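PDB 3RCY: mandelate racemase/muconate lactonizing enzyme-like protein from Roseovarius sp. TM1035, which is of undetermined function but probably acts, like other members of the enolase superfamily, on a carboxylate substrate with the help of a bound magnesium ion. Local coordinates for residues L26-T31 and T36-C41. Numbering follows the deposited sequence.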
loop_
_atom_site.group_PDB
_atom_site.type_symbol
_atom_site.label_atom_id
_atom_site.label_comp_id
_atom_site.label_asym_id
_atom_site.label_seq_id
_atom_site.Cartn_x
_atom_site.Cartn_y
_atom_site.Cartn_z
ATOM N N LEU A 26 -31.495 -33.005 7.308
ATOM C CA LEU A 26 -31.527 -33.622 5.988
ATOM C C LEU A 26 -32.711 -33.094 5.192
ATOM O O LEU A 26 -33.794 -32.873 5.747
ATOM C CB LEU A 26 -31.619 -35.151 6.111
ATOM C CG LEU A 26 -30.621 -35.842 7.057
ATOM C CD1 LEU A 26 -30.897 -37.337 7.089
ATOM C CD2 LEU A 26 -29.166 -35.563 6.656
ATOM N N VAL A 27 -32.498 -32.878 3.898
ATOM C CA VAL A 27 -33.590 -32.514 2.993
ATOM C C VAL A 27 -33.696 -33.539 1.867
ATOM O O VAL A 27 -32.688 -34.000 1.333
ATOM C CB VAL A 27 -33.453 -31.064 2.431
ATOM C CG1 VAL A 27 -33.545 -30.048 3.558
ATOM C CG2 VAL A 27 -32.135 -30.878 1.635
ATOM N N LYS A 28 -34.922 -33.900 1.525
ATOM C CA LYS A 28 -35.170 -34.842 0.454
ATOM C C LYS A 28 -36.071 -34.136 -0.550
ATOM O O LYS A 28 -37.174 -33.699 -0.209
ATOM C CB LYS A 28 -35.837 -36.103 1.023
ATOM C CG LYS A 28 -36.291 -37.150 0.003
ATOM C CD LYS A 28 -37.371 -38.036 0.655
ATOM C CE LYS A 28 -37.890 -39.127 -0.253
ATOM N NZ LYS A 28 -38.782 -40.039 0.538
ATOM N N LEU A 29 -35.581 -33.994 -1.776
ATOM C CA LEU A 29 -36.351 -33.382 -2.847
ATOM C C LEU A 29 -36.813 -34.445 -3.828
ATOM O O LEU A 29 -36.103 -35.417 -4.081
ATOM C CB LEU A 29 -35.528 -32.317 -3.586
ATOM C CG LEU A 29 -35.073 -31.085 -2.801
ATOM C CD1 LEU A 29 -34.359 -30.104 -3.719
ATOM C CD2 LEU A 29 -36.249 -30.410 -2.119
ATOM N N THR A 30 -38.009 -34.252 -4.370
ATOM C CA THR A 30 -38.540 -35.140 -5.390
ATOM C C THR A 30 -38.984 -34.301 -6.582
ATOM O O THR A 30 -39.628 -33.255 -6.407
ATOM C CB THR A 30 -39.737 -35.973 -4.864
ATOM O OG1 THR A 30 -39.391 -36.578 -3.610
ATOM C CG2 THR A 30 -40.132 -37.072 -5.867
ATOM N N THR A 31 -38.628 -34.757 -7.783
ATOM C CA THR A 31 -39.046 -34.094 -9.015
ATOM C C THR A 31 -40.448 -34.547 -9.414
ATOM O O THR A 31 -40.981 -35.508 -8.858
ATOM C CB THR A 31 -38.099 -34.402 -10.203
ATOM O OG1 THR A 31 -38.210 -35.788 -10.559
ATOM C CG2 THR A 31 -36.649 -34.059 -9.853
ATOM N N THR A 36 -35.529 -38.751 -6.795
ATOM C CA THR A 36 -35.302 -38.205 -5.461
ATOM C C THR A 36 -33.837 -37.836 -5.266
ATOM O O THR A 36 -32.945 -38.516 -5.774
ATOM C CB THR A 36 -35.743 -39.185 -4.348
ATOM O OG1 THR A 36 -35.002 -40.408 -4.469
ATOM C CG2 THR A 36 -37.236 -39.483 -4.441
ATOM N N GLY A 37 -33.609 -36.746 -4.536
ATOM C CA GLY A 37 -32.269 -36.295 -4.193
ATOM C C GLY A 37 -32.190 -35.923 -2.729
ATOM O O GLY A 37 -33.161 -35.415 -2.152
ATOM N N TRP A 38 -31.034 -36.181 -2.128
ATOM C CA TRP A 38 -30.806 -35.884 -0.722
ATOM C C TRP A 38 -29.731 -34.823 -0.543
ATOM O O TRP A 38 -28.730 -34.803 -1.264
ATOM C CB TRP A 38 -30.417 -37.147 0.045
ATOM C CG TRP A 38 -31.556 -38.110 0.262
ATOM C CD1 TRP A 38 -31.985 -39.085 -0.597
ATOM C CD2 TRP A 38 -32.401 -38.197 1.421
ATOM N NE1 TRP A 38 -33.049 -39.770 -0.047
ATOM C CE2 TRP A 38 -33.324 -39.246 1.190
ATOM C CE3 TRP A 38 -32.472 -37.486 2.627
ATOM C CZ2 TRP A 38 -34.299 -39.609 2.125
ATOM C CZ3 TRP A 38 -33.448 -37.850 3.562
ATOM C CH2 TRP A 38 -34.350 -38.902 3.300
ATOM N N GLY A 39 -29.959 -33.946 0.428
ATOM C CA GLY A 39 -29.037 -32.876 0.758
ATOM C C GLY A 39 -28.976 -32.712 2.258
ATOM O O GLY A 39 -29.707 -33.385 3.003
ATOM N N GLU A 40 -28.100 -31.825 2.715
ATOM C CA GLU A 40 -27.949 -31.588 4.146
ATOM C C GLU A 40 -27.667 -30.111 4.406
ATOM O O GLU A 40 -26.788 -29.525 3.772
ATOM C CB GLU A 40 -26.842 -32.482 4.716
ATOM C CG GLU A 40 -26.593 -32.281 6.205
ATOM C CD GLU A 40 -25.789 -33.401 6.846
ATOM O OE1 GLU A 40 -25.420 -34.387 6.156
ATOM O OE2 GLU A 40 -25.526 -33.276 8.064
ATOM N N CYS A 41 -28.447 -29.506 5.300
ATOM C CA CYS A 41 -28.250 -28.101 5.663
ATOM C C CYS A 41 -27.373 -27.977 6.899
ATOM O O CYS A 41 -27.470 -28.781 7.826
ATOM C CB CYS A 41 -29.588 -27.401 5.918
ATOM S SG CYS A 41 -30.695 -27.395 4.498
#
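Val27 and Gly39 form a hydrogen-bonded pair of an antiparallel β-hairpin: Val27 N donates to Gly39 O over 3.0 Å, and Gly39 N returns a bond to Val27 O at 2.9 Å. The two differ in geometry: Gly39 N lies in the plane of the Val27 carbonyl, whereas Val27 N stands 50° above that of Gly39. Leu29 and Gly37 exchange a second pair, Leu29 N to Gly37 O at 2.8 Å, each donor in the plane of its partner's carbonyl. The methyl CG2 of Val27 settles on the Gly39 backbone, 3.7 Å from Gly39 C. On the other face of the sheet, Lys28 lies over the indole of Trp38. Its CB sits 3.7 Å from the centroid of the Trp38 six-membered ring and 3° off the normal, a CH-π contact; with CG anti to the backbone N (chi1 174°), the extended chain runs outward over the rim, CD passing 3.8 Å from Trp38 CZ2. Leu26 CB comes to the edge of the same ring, near its plane, 4.1 Å from Trp38 CZ3. Replacing Trp38 by an alanine would probably leave the Lys28 methylenes without the ring face they lie on and Leu26 CB without its edge contact. This hairpin belongs to the three-stranded sheet of the N-terminal capping domain, and Lys28 NZ forms a salt bridge with Glu372. The chemistry thus divides along one lysine: its aliphatic stem packs on indole, while its charge is paired beyond the hairpin.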